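Local coordinates for DUF4875 domain-containing protein (Desulfovibrio piger, PDB 4LG3) that is of unknown function but belongs to the DUF4875 family, in a clan of CamS-like domains, and combines a mixed beta sheet with packed helices, at residues A[131-136]-A[154-159]; A[33-38]-A[43-48]; A[139-144]-A[150-155]; A[61-66]-A[76-81]. All coordinates share one frame; numbering follows the deposited sequence.

Contact 1: residues A[131-136]-A[154-159]; sequences QCLWGE and AAIAKK. With EDO (1,2-ethanediol), chain H.
Ile156 CD1 approaches the Trp134 indole obliquely, 3.9 Å from Trp134 CE3, the two side chains crossing at about a right angle. At the edge, near the ring plane, lies a 1,2-ethanediol molecule, probably from the crystallisation liquor; Trp134 NE1 donates to its O1 at 3.0 Å, with an almost straight N-H...O angle of 168°. Arg138 holds the same diol. With CG turned anti to the backbone N (chi1 -167°), Trp134 also reaches Leu152 and Glu149. The contact joins helices 125-137 and 149-160, whose local axes pass 10.5 Å apart at 130° between their N-to-C directions, a steeply crossed helix pair. Its centre is aliphatic. Leu133 and Ile156 point at each other and slide past in opposite directions, Leu133 CD1 resting 3.8 Å from Ile156 CG2. Leu160 and Val167 add further apolar cover around these two. At the exposed margin Lys159 reaches across Leu133, its CD 3.9 Å from Leu133 CD1 and its NZ 3.8 Å from Leu133 CD2. Gln131, on another side of its helix, bonds instead to Ser82, Thr91 and the backbone of Leu169.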
loop_
_atom_site.group_PDB
_atom_site.type_symbol
_atom_site.label_atom_id
_atom_site.label_comp_id
_atom_site.label_asym_id
_atom_site.label_seq_id
_atom_site.Cartn_x
_atom_site.Cartn_y
_atom_site.Cartn_z
ATOM N N GLN A 131 -10.788 -7.513 -5.043
ATOM C CA GLN A 131 -9.760 -7.720 -3.995
ATOM C C GLN A 131 -10.380 -8.092 -2.666
ATOM O O GLN A 131 -9.890 -8.988 -1.987
ATOM C CB GLN A 131 -8.926 -6.453 -3.787
ATOM C CG GLN A 131 -7.950 -6.188 -4.901
ATOM C CD GLN A 131 -6.956 -5.160 -4.478
ATOM O OE1 GLN A 131 -7.256 -4.245 -3.701
ATOM N NE2 GLN A 131 -5.754 -5.286 -4.982
ATOM N N CYS A 132 -11.461 -7.397 -2.315
ATOM C CA CYS A 132 -12.225 -7.626 -1.096
ATOM C C CYS A 132 -12.876 -9.032 -1.125
ATOM O O CYS A 132 -12.761 -9.771 -0.137
ATOM C CB CYS A 132 -13.264 -6.526 -0.904
ATOM S SG CYS A 132 -14.232 -6.689 0.618
ATOM N N LEU A 133 -13.503 -9.413 -2.267
ATOM C CA LEU A 133 -14.104 -10.733 -2.437
ATOM C C LEU A 133 -13.036 -11.812 -2.402
ATOM O O LEU A 133 -13.213 -12.787 -1.688
ATOM C CB LEU A 133 -14.924 -10.827 -3.719
ATOM C CG LEU A 133 -16.169 -9.939 -3.823
ATOM C CD1 LEU A 133 -16.903 -10.191 -5.120
ATOM C CD2 LEU A 133 -17.101 -10.139 -2.648
ATOM N N TRP A 134 -11.893 -11.592 -3.093
ATOM C CA TRP A 134 -10.718 -12.478 -3.096
ATOM C C TRP A 134 -10.319 -12.813 -1.660
ATOM O O TRP A 134 -10.269 -13.986 -1.308
ATOM C CB TRP A 134 -9.531 -11.815 -3.831
ATOM C CG TRP A 134 -8.410 -12.764 -4.145
ATOM C CD1 TRP A 134 -7.430 -13.190 -3.294
ATOM C CD2 TRP A 134 -8.196 -13.458 -5.385
ATOM N NE1 TRP A 134 -6.609 -14.095 -3.927
ATOM C CE2 TRP A 134 -7.057 -14.281 -5.212
ATOM C CE3 TRP A 134 -8.838 -13.441 -6.641
ATOM C CZ2 TRP A 134 -6.529 -15.064 -6.257
ATOM C CZ3 TRP A 134 -8.331 -14.228 -7.667
ATOM C CH2 TRP A 134 -7.191 -15.030 -7.474
ATOM N N GLY A 135 -10.098 -11.777 -0.846
ATOM C CA GLY A 135 -9.721 -11.906 0.558
ATOM C C GLY A 135 -10.714 -12.643 1.440
ATOM O O GLY A 135 -10.311 -13.415 2.312
ATOM N N GLU A 136 -12.012 -12.425 1.214
ATOM C CA GLU A 136 -13.101 -13.020 1.984
ATOM C C GLU A 136 -13.371 -14.470 1.649
ATOM O O GLU A 136 -13.779 -15.241 2.525
ATOM C CB GLU A 136 -14.399 -12.242 1.733
ATOM C CG GLU A 136 -14.511 -10.965 2.553
ATOM C CD GLU A 136 -15.793 -10.161 2.402
ATOM O OE1 GLU A 136 -16.703 -10.599 1.660
ATOM O OE2 GLU A 136 -15.880 -9.081 3.031
ATOM N N ALA A 154 -13.838 -17.829 -11.095
ATOM C CA ALA A 154 -15.176 -18.145 -11.611
ATOM C C ALA A 154 -16.307 -17.748 -10.641
ATOM O O ALA A 154 -17.326 -17.219 -11.090
ATOM C CB ALA A 154 -15.277 -19.622 -11.931
ATOM N N ALA A 155 -16.133 -18.006 -9.325
ATOM C CA ALA A 155 -17.125 -17.685 -8.298
ATOM C C ALA A 155 -17.286 -16.171 -8.134
ATOM O O ALA A 155 -18.407 -15.715 -7.897
ATOM C CB ALA A 155 -16.735 -18.323 -6.977
ATOM N N ILE A 156 -16.174 -15.390 -8.266
ATOM C CA ILE A 156 -16.216 -13.922 -8.160
ATOM C C ILE A 156 -16.917 -13.403 -9.413
ATOM O O ILE A 156 -17.834 -12.594 -9.309
ATOM C CB ILE A 156 -14.814 -13.263 -7.899
ATOM C CG1 ILE A 156 -14.223 -13.723 -6.543
ATOM C CG2 ILE A 156 -14.889 -11.720 -7.937
ATOM C CD1 ILE A 156 -12.728 -13.568 -6.407
ATOM N N ALA A 157 -16.542 -13.947 -10.581
ATOM C CA ALA A 157 -17.121 -13.619 -11.885
ATOM C C ALA A 157 -18.630 -13.827 -11.880
ATOM O O ALA A 157 -19.356 -12.930 -12.298
ATOM C CB ALA A 157 -16.481 -14.467 -12.971
ATOM N N LYS A 158 -19.102 -14.977 -11.351
ATOM C CA LYS A 158 -20.519 -15.337 -11.262
ATOM C C LYS A 158 -21.279 -14.397 -10.330
ATOM O O LYS A 158 -22.434 -14.077 -10.594
ATOM C CB LYS A 158 -20.683 -16.788 -10.779
ATOM C CG LYS A 158 -22.046 -17.385 -11.133
ATOM C CD LYS A 158 -22.072 -18.886 -10.977
ATOM C CE LYS A 158 -23.087 -19.518 -11.902
ATOM N NZ LYS A 158 -22.916 -20.994 -12.015
ATOM N N LYS A 159 -20.631 -13.961 -9.251
ATOM C CA LYS A 159 -21.218 -13.067 -8.263
ATOM C C LYS A 159 -21.360 -11.629 -8.809
ATOM O O LYS A 159 -22.393 -10.992 -8.608
ATOM C CB LYS A 159 -20.352 -13.071 -6.986
ATOM C CG LYS A 159 -21.140 -12.803 -5.714
ATOM C CD LYS A 159 -20.329 -12.057 -4.669
ATOM C CE LYS A 159 -21.057 -12.026 -3.346
ATOM N NZ LYS A 159 -20.865 -10.733 -2.633
HETATM C C1 EDO H . -3.551 -16.528 -3.967
HETATM O O1 EDO H . -4.260 -15.684 -3.032
HETATM C C2 EDO H . -3.058 -15.757 -5.272
HETATM O O2 EDO H . -2.834 -14.329 -5.053
#

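Contact 2: residues A[33-38]-A[43-48]; sequences LVEQDK and IARRDS. With SO4 (sulfate ion), chain E.
Glu35 reaches across to Arg46 with its CG held between the backbone N and the carbonyl carbon (chi1 67°), a crowded position from which the extended chain carries OE2 to the loop that follows strand 42-44. There OE2 accepts Arg46 N at 2.8 Å in a nearly straight bond (173°) and takes a second bond from a water that also accepts Asp47 N. The Arg46 side chain crosses Glu35 at about a right angle, and its NE stays 4.0 Å from Glu35 OE2, a long salt bridge of charges alone because the oxygen lies well out of the guanidinium plane. Ile43 has its CG1 in the same kind of rotamer (chi1 59°), packing it 3.9 Å from Glu35 CG and placing CD1 under one face of the Arg46 guanidinium. At that group's edge NH2 donates to a sulfate oxygen, O4, at 2.6 Å; Lys38 N holds the same ion. Elsewhere Leu33 CB meets Arg45 CB at 3.9 Å, while the Arg45 guanidinium runs out to Gln8. Paired backbone bonds between Glu35 and Ile43 and a further one from Arg45 N to Leu33 O tie the segments into an antiparallel beta hairpin of strands 26-36 and 42-44.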
loop_
_atom_site.group_PDB
_atom_site.type_symbol
_atom_site.label_atom_id
_atom_site.label_comp_id
_atom_site.label_asym_id
_atom_site.label_seq_id
_atom_site.Cartn_x
_atom_site.Cartn_y
_atom_site.Cartn_z
ATOM N N LEU A 33 -5.412 5.171 1.454
ATOM C CA LEU A 33 -5.998 6.407 0.970
ATOM C C LEU A 33 -7.396 6.544 1.516
ATOM O O LEU A 33 -8.156 5.566 1.511
ATOM C CB LEU A 33 -6.033 6.470 -0.557
ATOM C CG LEU A 33 -4.713 6.474 -1.295
ATOM C CD1 LEU A 33 -4.960 6.574 -2.780
ATOM C CD2 LEU A 33 -3.763 7.584 -0.785
ATOM N N VAL A 34 -7.746 7.749 1.977
ATOM C CA VAL A 34 -9.082 8.017 2.516
ATOM C C VAL A 34 -9.738 9.207 1.825
ATOM O O VAL A 34 -9.082 10.005 1.145
ATOM C CB VAL A 34 -9.097 8.217 4.058
ATOM C CG1 VAL A 34 -8.614 6.958 4.779
ATOM C CG2 VAL A 34 -8.293 9.451 4.478
ATOM N N GLU A 35 -11.054 9.320 2.012
ATOM C CA GLU A 35 -11.825 10.476 1.536
ATOM C C GLU A 35 -12.966 10.742 2.490
ATOM O O GLU A 35 -13.308 9.866 3.272
ATOM C CB GLU A 35 -12.337 10.268 0.094
ATOM C CG GLU A 35 -13.381 9.178 -0.053
ATOM C CD GLU A 35 -13.823 8.937 -1.477
ATOM O OE1 GLU A 35 -14.102 9.924 -2.193
ATOM O OE2 GLU A 35 -13.896 7.755 -1.879
ATOM N N GLN A 36 -13.584 11.923 2.402
ATOM C CA GLN A 36 -14.792 12.263 3.178
ATOM C C GLN A 36 -16.036 11.846 2.433
ATOM O O GLN A 36 -16.133 12.118 1.227
ATOM C CB GLN A 36 -14.909 13.766 3.418
ATOM C CG GLN A 36 -13.814 14.384 4.220
ATOM C CD GLN A 36 -14.230 15.765 4.641
ATOM O OE1 GLN A 36 -15.044 15.940 5.556
ATOM N NE2 GLN A 36 -13.709 16.777 3.960
ATOM N N ASP A 37 -17.007 11.225 3.141
ATOM C CA ASP A 37 -18.307 10.881 2.557
ATOM C C ASP A 37 -19.252 12.091 2.735
ATOM O O ASP A 37 -18.870 13.073 3.391
ATOM C CB ASP A 37 -18.899 9.566 3.137
ATOM C CG ASP A 37 -19.252 9.505 4.615
ATOM O OD1 ASP A 37 -19.522 10.579 5.218
ATOM O OD2 ASP A 37 -19.326 8.383 5.155
ATOM N N LYS A 38 -20.478 12.013 2.178
ATOM C CA LYS A 38 -21.498 13.073 2.237
ATOM C C LYS A 38 -21.801 13.552 3.680
ATOM O O LYS A 38 -22.078 14.738 3.880
ATOM C CB LYS A 38 -22.791 12.619 1.543
ATOM C CG LYS A 38 -22.899 13.172 0.125
ATOM C CD LYS A 38 -23.546 12.204 -0.867
ATOM C CE LYS A 38 -23.367 12.629 -2.317
ATOM N NZ LYS A 38 -24.319 13.701 -2.737
ATOM N N ILE A 43 -13.669 7.600 5.004
ATOM C CA ILE A 43 -13.802 6.218 4.568
ATOM C C ILE A 43 -12.618 5.862 3.696
ATOM O O ILE A 43 -11.942 6.759 3.180
ATOM C CB ILE A 43 -15.151 6.000 3.802
ATOM C CG1 ILE A 43 -15.257 6.924 2.561
ATOM C CG2 ILE A 43 -16.378 6.122 4.737
ATOM C CD1 ILE A 43 -16.281 6.574 1.566
ATOM N N ALA A 44 -12.401 4.563 3.484
ATOM C CA ALA A 44 -11.408 4.091 2.525
ATOM C C ALA A 44 -11.799 4.635 1.155
ATOM O O ALA A 44 -12.986 4.624 0.828
ATOM C CB ALA A 44 -11.389 2.575 2.511
ATOM N N ARG A 45 -10.850 5.217 0.415
ATOM C CA ARG A 45 -11.105 5.833 -0.886
ATOM C C ARG A 45 -11.750 4.809 -1.840
ATOM O O ARG A 45 -11.188 3.744 -2.089
ATOM C CB ARG A 45 -9.813 6.416 -1.472
ATOM C CG ARG A 45 -10.079 7.195 -2.735
ATOM C CD ARG A 45 -9.090 8.282 -2.900
ATOM N NE ARG A 45 -9.318 9.010 -4.139
ATOM C CZ ARG A 45 -8.533 9.990 -4.565
ATOM N NH1 ARG A 45 -7.477 10.365 -3.846
ATOM N NH2 ARG A 45 -8.785 10.595 -5.719
ATOM N N ARG A 46 -12.959 5.140 -2.315
ATOM C CA ARG A 46 -13.818 4.300 -3.140
ATOM C C ARG A 46 -13.176 3.938 -4.482
ATOM O O ARG A 46 -13.337 2.812 -4.933
ATOM C CB ARG A 46 -15.184 4.979 -3.345
ATOM C CG ARG A 46 -15.990 5.110 -2.055
ATOM C CD ARG A 46 -17.437 5.444 -2.316
ATOM N NE ARG A 46 -17.759 6.807 -1.900
ATOM C CZ ARG A 46 -18.673 7.123 -0.981
ATOM N NH1 ARG A 46 -19.359 6.171 -0.355
ATOM N NH2 ARG A 46 -18.901 8.391 -0.673
ATOM N N ASP A 47 -12.468 4.886 -5.115
ATOM C CA ASP A 47 -11.819 4.694 -6.410
ATOM C C ASP A 47 -10.557 5.554 -6.488
ATOM O O ASP A 47 -10.650 6.762 -6.384
ATOM C CB ASP A 47 -12.808 5.043 -7.551
ATOM C CG ASP A 47 -12.445 4.533 -8.945
ATOM O OD1 ASP A 47 -11.329 4.836 -9.418
ATOM O OD2 ASP A 47 -13.309 3.884 -9.589
ATOM N N SER A 48 -9.390 4.937 -6.660
ATOM C CA SER A 48 -8.113 5.658 -6.781
ATOM C C SER A 48 -7.499 5.519 -8.217
ATOM O O SER A 48 -6.332 5.877 -8.429
ATOM C CB SER A 48 -7.115 5.186 -5.717
ATOM O OG SER A 48 -6.982 3.777 -5.633
HETATM S S SO4 E . -19.708 11.383 -1.227
HETATM O O1 SO4 E . -19.721 12.767 -0.744
HETATM O O2 SO4 E . -20.584 10.530 -0.404
HETATM O O3 SO4 E . -20.187 11.346 -2.615
HETATM O O4 SO4 E . -18.324 10.905 -1.156
HETATM O O HOH W 1 -6.984 9.829 -0.780
HETATM O O HOH W 2 -13.237 7.624 -4.664
#

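Contact 3: residues A[139-144]-A[150-155]; sequences GKFQVD and RRLKAA
Apolar packing dominates where the Phe141 ring lies against the first turns of helix 149-160. Phe141 CD1 sits 3.7 Å from Leu152 CD1, and at the far end of the ring Phe141 CZ rests 3.8 Å from Ala155 CB, which approaches obliquely. The ring touches Arg151, Leu152 and Ala155, about one helical turn. With its CG beside the backbone N and anti to the carbonyl carbon (chi1 -67°), Phe141 projects its ring onto that helical surface. Met137 of helix 125-137 packs on Leu152 as well.

A CH-pi contact provides the second kind of interaction. Leu152 CA lies over one ring face, 4.1 Å from the Phe141 centroid and only 17° off the ring normal, displaced toward the rim. From residue 142 the chain turns through a small, weakly bonded antiparallel hairpin, strands 142-143 and 146-147, before entering the helix, so that Phe141 closes the hairpin's base onto the helix that follows it; a backbone bond from Phe141 to Asp148 secures that base.

Polar and charged groups meet the ring chiefly through their carbon or backbone parts. Arg151 CB packs 3.8 Å from Phe141 CD2, and the carbonyl Arg151 O comes obliquely to 3.6 Å from Phe141 CE2. Beyond CB the Arg151 chain leads away, and its NH1 forms a salt bridge with Asp148. On the hairpin side Gln142 NE2 is bonded to Thr147 and to the backbone of Arg138.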
loop_
_atom_site.group_PDB
_atom_site.type_symbol
_atom_site.label_atom_id
_atom_site.label_comp_id
_atom_site.label_asym_id
_atom_site.label_seq_id
_atom_site.Cartn_x
_atom_site.Cartn_y
_atom_site.Cartn_z
ATOM N N GLY A 139 -10.201 -18.560 1.432
ATOM C CA GLY A 139 -10.151 -19.608 2.455
ATOM C C GLY A 139 -11.008 -20.832 2.148
ATOM O O GLY A 139 -10.708 -21.930 2.625
ATOM N N LYS A 140 -12.070 -20.656 1.326
ATOM C CA LYS A 140 -12.968 -21.738 0.896
ATOM C C LYS A 140 -12.472 -22.394 -0.405
ATOM O O LYS A 140 -13.111 -23.315 -0.907
ATOM C CB LYS A 140 -14.403 -21.199 0.683
ATOM C CG LYS A 140 -15.066 -20.602 1.927
ATOM C CD LYS A 140 -16.112 -19.563 1.536
ATOM C CE LYS A 140 -16.467 -18.628 2.665
ATOM N NZ LYS A 140 -15.470 -17.544 2.815
ATOM N N PHE A 141 -11.360 -21.908 -0.964
ATOM C CA PHE A 141 -10.815 -22.391 -2.231
ATOM C C PHE A 141 -9.358 -22.873 -2.074
ATOM O O PHE A 141 -8.570 -22.804 -3.030
ATOM C CB PHE A 141 -10.919 -21.276 -3.304
ATOM C CG PHE A 141 -12.346 -20.962 -3.686
ATOM C CD1 PHE A 141 -13.099 -20.059 -2.945
ATOM C CD2 PHE A 141 -12.961 -21.617 -4.749
ATOM C CE1 PHE A 141 -14.441 -19.811 -3.264
ATOM C CE2 PHE A 141 -14.300 -21.357 -5.078
ATOM C CZ PHE A 141 -15.028 -20.450 -4.337
ATOM N N GLN A 142 -9.012 -23.395 -0.887
ATOM C CA GLN A 142 -7.664 -23.901 -0.637
ATOM C C GLN A 142 -7.558 -25.366 -1.041
ATOM O O GLN A 142 -8.339 -26.189 -0.564
ATOM C CB GLN A 142 -7.250 -23.705 0.832
ATOM C CG GLN A 142 -7.008 -22.247 1.222
ATOM C CD GLN A 142 -5.993 -21.562 0.338
ATOM O OE1 GLN A 142 -4.800 -21.898 0.321
ATOM N NE2 GLN A 142 -6.467 -20.612 -0.444
ATOM N N VAL A 143 -6.634 -25.680 -1.963
ATOM C CA VAL A 143 -6.394 -27.039 -2.448
ATOM C C VAL A 143 -4.881 -27.288 -2.423
ATOM O O VAL A 143 -4.142 -26.661 -3.195
ATOM C CB VAL A 143 -7.008 -27.336 -3.853
ATOM C CG1 VAL A 143 -6.754 -28.783 -4.269
ATOM C CG2 VAL A 143 -8.503 -27.022 -3.910
ATOM N N ASP A 144 -4.435 -28.202 -1.529
ATOM C CA ASP A 144 -3.043 -28.619 -1.312
ATOM C C ASP A 144 -2.125 -27.430 -1.008
ATOM O O ASP A 144 -1.085 -27.268 -1.654
ATOM C CB ASP A 144 -2.505 -29.435 -2.510
ATOM C CG ASP A 144 -3.254 -30.727 -2.772
ATOM O OD1 ASP A 144 -3.445 -31.508 -1.810
ATOM O OD2 ASP A 144 -3.624 -30.973 -3.947
ATOM N N ARG A 150 -8.595 -20.816 -10.556
ATOM C CA ARG A 150 -9.601 -21.098 -11.584
ATOM C C ARG A 150 -11.023 -21.009 -11.005
ATOM O O ARG A 150 -11.850 -20.256 -11.525
ATOM C CB ARG A 150 -9.358 -22.498 -12.193
ATOM C CG ARG A 150 -10.094 -22.748 -13.499
ATOM C CD ARG A 150 -10.263 -24.234 -13.737
ATOM N NE ARG A 150 -11.242 -24.843 -12.829
ATOM C CZ ARG A 150 -12.129 -25.765 -13.198
ATOM N NH1 ARG A 150 -12.170 -26.192 -14.455
ATOM N NH2 ARG A 150 -12.979 -26.269 -12.314
ATOM N N ARG A 151 -11.280 -21.762 -9.914
ATOM C CA ARG A 151 -12.564 -21.821 -9.224
ATOM C C ARG A 151 -12.871 -20.523 -8.463
ATOM O O ARG A 151 -14.038 -20.126 -8.431
ATOM C CB ARG A 151 -12.629 -23.042 -8.288
ATOM C CG ARG A 151 -13.215 -24.270 -8.988
ATOM C CD ARG A 151 -13.235 -25.522 -8.140
ATOM N NE ARG A 151 -13.549 -26.704 -8.949
ATOM C CZ ARG A 151 -12.661 -27.622 -9.332
ATOM N NH1 ARG A 151 -11.386 -27.514 -8.971
ATOM N NH2 ARG A 151 -13.042 -28.656 -10.073
ATOM N N LEU A 152 -11.851 -19.860 -7.861
ATOM C CA LEU A 152 -12.067 -18.595 -7.148
ATOM C C LEU A 152 -12.422 -17.481 -8.139
ATOM O O LEU A 152 -13.371 -16.738 -7.875
ATOM C CB LEU A 152 -10.863 -18.187 -6.279
ATOM C CG LEU A 152 -10.996 -16.891 -5.441
ATOM C CD1 LEU A 152 -12.262 -16.881 -4.579
ATOM C CD2 LEU A 152 -9.782 -16.676 -4.586
ATOM N N LYS A 153 -11.683 -17.387 -9.275
ATOM C CA LYS A 153 -11.933 -16.421 -10.352
ATOM C C LYS A 153 -13.375 -16.573 -10.894
ATOM O O LYS A 153 -14.055 -15.566 -11.098
ATOM C CB LYS A 153 -10.920 -16.584 -11.512
ATOM C CG LYS A 153 -9.551 -15.952 -11.285
ATOM C CD LYS A 153 -8.659 -16.067 -12.539
ATOM C CE LYS A 153 -7.215 -15.680 -12.263
ATOM N NZ LYS A 153 -6.661 -14.744 -13.283
ATOM N N ALA A 154 -13.838 -17.829 -11.095
ATOM C CA ALA A 154 -15.176 -18.145 -11.611
ATOM C C ALA A 154 -16.307 -17.748 -10.641
ATOM O O ALA A 154 -17.326 -17.219 -11.090
ATOM C CB ALA A 154 -15.277 -19.622 -11.931
ATOM N N ALA A 155 -16.133 -18.006 -9.325
ATOM C CA ALA A 155 -17.125 -17.685 -8.298
ATOM C C ALA A 155 -17.286 -16.171 -8.134
ATOM O O ALA A 155 -18.407 -15.715 -7.897
ATOM C CB ALA A 155 -16.735 -18.323 -6.977
#

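Contact 4: residues A[61-66]-A[76-81]; sequences IAAARY and VSITLD. With SO4 (sulfate ion), chain D.
Ile78 packs its branched side chain on Ala63 and Ala64, joining helix 53-71 to strand 75-81 in a helix-on-sheet layer. The two elements follow each other in the chain and run roughly antiparallel, 145° between their local directions, with axes 8.0 Å apart. The small alanines let the strand come close to the helix backbone. Ile78 CG1, anti to the carbonyl carbon (chi1 -51°), lies 3.5 Å from Ala64 N and 3.8 Å from Ala64 CB. The other branch, CG2, turns to Ala63 CB at 3.9 Å. Two residues earlier on the strand, and so on the same side of it, Val76 also points at the helix: its CG1, anti to the backbone N, rests 3.9 Å from Ala64 O. All four touching residues are buried and meet through van der Waals contact.

Further out, Val60 of the helix and Val29 and Ile31 of the neighbouring strand 26-36 pack around Ile78, while Tyr67 touches Val76. Backbone bonds to Val29 and Ala96 place strand 75-81 between strands 26-36 and 92-98. Tyr98 and Trp113 reach Ala64 from the sheet and also cover Arg65, which points away from strand 75-81. Both bind, through Tyr98 OH and Trp113 NE1, a sulfate ion probably from the crystallisation liquor. Arg65 meets that ion edge-on with weak hydrogen bonds, the shortest being from Arg65 NH1 to sulfate O1 at 3.0 Å.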
loop_
_atom_site.group_PDB
_atom_site.type_symbol
_atom_site.label_atom_id
_atom_site.label_comp_id
_atom_site.label_asym_id
_atom_site.label_seq_id
_atom_site.Cartn_x
_atom_site.Cartn_y
_atom_site.Cartn_z
ATOM N N ILE A 61 6.052 9.574 0.579
ATOM C CA ILE A 61 7.129 10.505 0.923
ATOM C C ILE A 61 6.682 11.357 2.112
ATOM O O ILE A 61 7.401 11.400 3.097
ATOM C CB ILE A 61 7.596 11.364 -0.296
ATOM C CG1 ILE A 61 8.296 10.458 -1.363
ATOM C CG2 ILE A 61 8.549 12.506 0.135
ATOM C CD1 ILE A 61 8.351 11.070 -2.802
ATOM N N ALA A 62 5.491 11.980 2.044
ATOM C CA ALA A 62 4.930 12.851 3.091
ATOM C C ALA A 62 4.665 12.093 4.375
ATOM O O ALA A 62 4.908 12.640 5.440
ATOM C CB ALA A 62 3.643 13.499 2.612
ATOM N N ALA A 63 4.173 10.834 4.289
ATOM C CA ALA A 63 3.929 10.013 5.462
ATOM C C ALA A 63 5.266 9.677 6.143
ATOM O O ALA A 63 5.369 9.824 7.362
ATOM C CB ALA A 63 3.183 8.755 5.066
ATOM N N ALA A 64 6.303 9.305 5.355
ATOM C CA ALA A 64 7.657 8.978 5.870
ATOM C C ALA A 64 8.250 10.154 6.663
ATOM O O ALA A 64 8.696 9.958 7.785
ATOM C CB ALA A 64 8.590 8.578 4.730
ATOM N N ARG A 65 8.197 11.361 6.100
ATOM C CA ARG A 65 8.662 12.607 6.694
ATOM C C ARG A 65 7.908 12.932 7.974
ATOM O O ARG A 65 8.544 13.293 8.966
ATOM C CB ARG A 65 8.513 13.750 5.706
ATOM C CG ARG A 65 9.432 13.621 4.518
ATOM C CD ARG A 65 9.518 14.969 3.852
ATOM N NE ARG A 65 10.031 14.898 2.487
ATOM C CZ ARG A 65 11.311 15.002 2.175
ATOM N NH1 ARG A 65 12.222 15.148 3.127
ATOM N NH2 ARG A 65 11.693 14.957 0.912
ATOM N N TYR A 66 6.587 12.723 7.978
ATOM C CA TYR A 66 5.719 12.937 9.138
ATOM C C TYR A 66 6.110 12.020 10.301
ATOM O O TYR A 66 6.361 12.511 11.391
ATOM C CB TYR A 66 4.210 12.754 8.790
ATOM C CG TYR A 66 3.329 12.639 10.031
ATOM C CD1 TYR A 66 3.159 13.725 10.899
ATOM C CD2 TYR A 66 2.758 11.417 10.394
ATOM C CE1 TYR A 66 2.442 13.594 12.091
ATOM C CE2 TYR A 66 2.036 11.279 11.576
ATOM C CZ TYR A 66 1.890 12.366 12.426
ATOM O OH TYR A 66 1.176 12.212 13.588
ATOM N N VAL A 76 12.246 5.125 8.748
ATOM C CA VAL A 76 10.796 4.987 8.625
ATOM C C VAL A 76 10.463 4.306 7.315
ATOM O O VAL A 76 10.861 4.770 6.257
ATOM C CB VAL A 76 10.058 6.347 8.761
ATOM C CG1 VAL A 76 8.551 6.184 8.591
ATOM C CG2 VAL A 76 10.363 7.011 10.092
ATOM N N SER A 77 9.709 3.220 7.394
ATOM C CA SER A 77 9.197 2.482 6.241
ATOM C C SER A 77 7.711 2.692 6.131
ATOM O O SER A 77 6.999 2.523 7.111
ATOM C CB SER A 77 9.516 0.996 6.345
ATOM O OG SER A 77 10.827 0.762 5.872
ATOM N N ILE A 78 7.250 3.127 4.958
ATOM C CA ILE A 78 5.817 3.360 4.685
ATOM C C ILE A 78 5.352 2.439 3.542
ATOM O O ILE A 78 6.001 2.367 2.511
ATOM C CB ILE A 78 5.481 4.855 4.373
ATOM C CG1 ILE A 78 6.043 5.831 5.431
ATOM C CG2 ILE A 78 3.981 5.073 4.119
ATOM C CD1 ILE A 78 5.438 5.809 6.812
ATOM N N THR A 79 4.236 1.755 3.733
ATOM C CA THR A 79 3.602 0.946 2.697
ATOM C C THR A 79 2.188 1.464 2.526
ATOM O O THR A 79 1.423 1.498 3.501
ATOM C CB THR A 79 3.606 -0.575 2.985
ATOM O OG1 THR A 79 4.942 -1.002 3.225
ATOM C CG2 THR A 79 3.020 -1.390 1.831
ATOM N N LEU A 80 1.848 1.875 1.287
ATOM C CA LEU A 80 0.505 2.294 0.957
ATOM C C LEU A 80 -0.224 1.093 0.364
ATOM O O LEU A 80 0.195 0.565 -0.667
ATOM C CB LEU A 80 0.495 3.503 0.009
ATOM C CG LEU A 80 -0.849 3.958 -0.567
ATOM C CD1 LEU A 80 -1.746 4.546 0.518
ATOM C CD2 LEU A 80 -0.629 4.960 -1.684
ATOM N N ASP A 81 -1.306 0.657 1.035
ATOM C CA ASP A 81 -2.134 -0.457 0.558
ATOM C C ASP A 81 -3.343 0.056 -0.242
ATOM O O ASP A 81 -3.771 1.187 -0.045
ATOM C CB ASP A 81 -2.593 -1.360 1.715
ATOM C CG ASP A 81 -1.468 -2.113 2.386
ATOM O OD1 ASP A 81 -0.656 -2.743 1.662
ATOM O OD2 ASP A 81 -1.430 -2.127 3.637
HETATM S S SO4 D . 15.621 15.093 2.746
HETATM O O1 SO4 D . 14.975 16.409 2.847
HETATM O O2 SO4 D . 15.659 14.492 4.082
HETATM O O3 SO4 D . 14.877 14.255 1.784
HETATM O O4 SO4 D . 16.993 15.257 2.264
#

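Contacts 1 and 4 are largely buried and apolar, contact 1 with an exposed lysine at its margin, but contact 1 packs helix on helix whereas contact 4 lays a helix on the main sheet; they sit on opposite sides of the chain's centre, about 30 Å apart between centres. Contact 3 shares Ala154 and Ala155 with contact 1, and both use helix 149-160: Leu152 CD2 lies 3.7 Å from Trp134 CD2, so that the two contacts adjoin, contact 3 being the more exposed. Contact 2 is partly buried and differs in chemistry, relying on backbone hydrogen bonds, a carboxylate and waters. It touches contact 4 through neighbouring sheet strands, where Leu33 N comes 3.8 Å from Leu80 CD1.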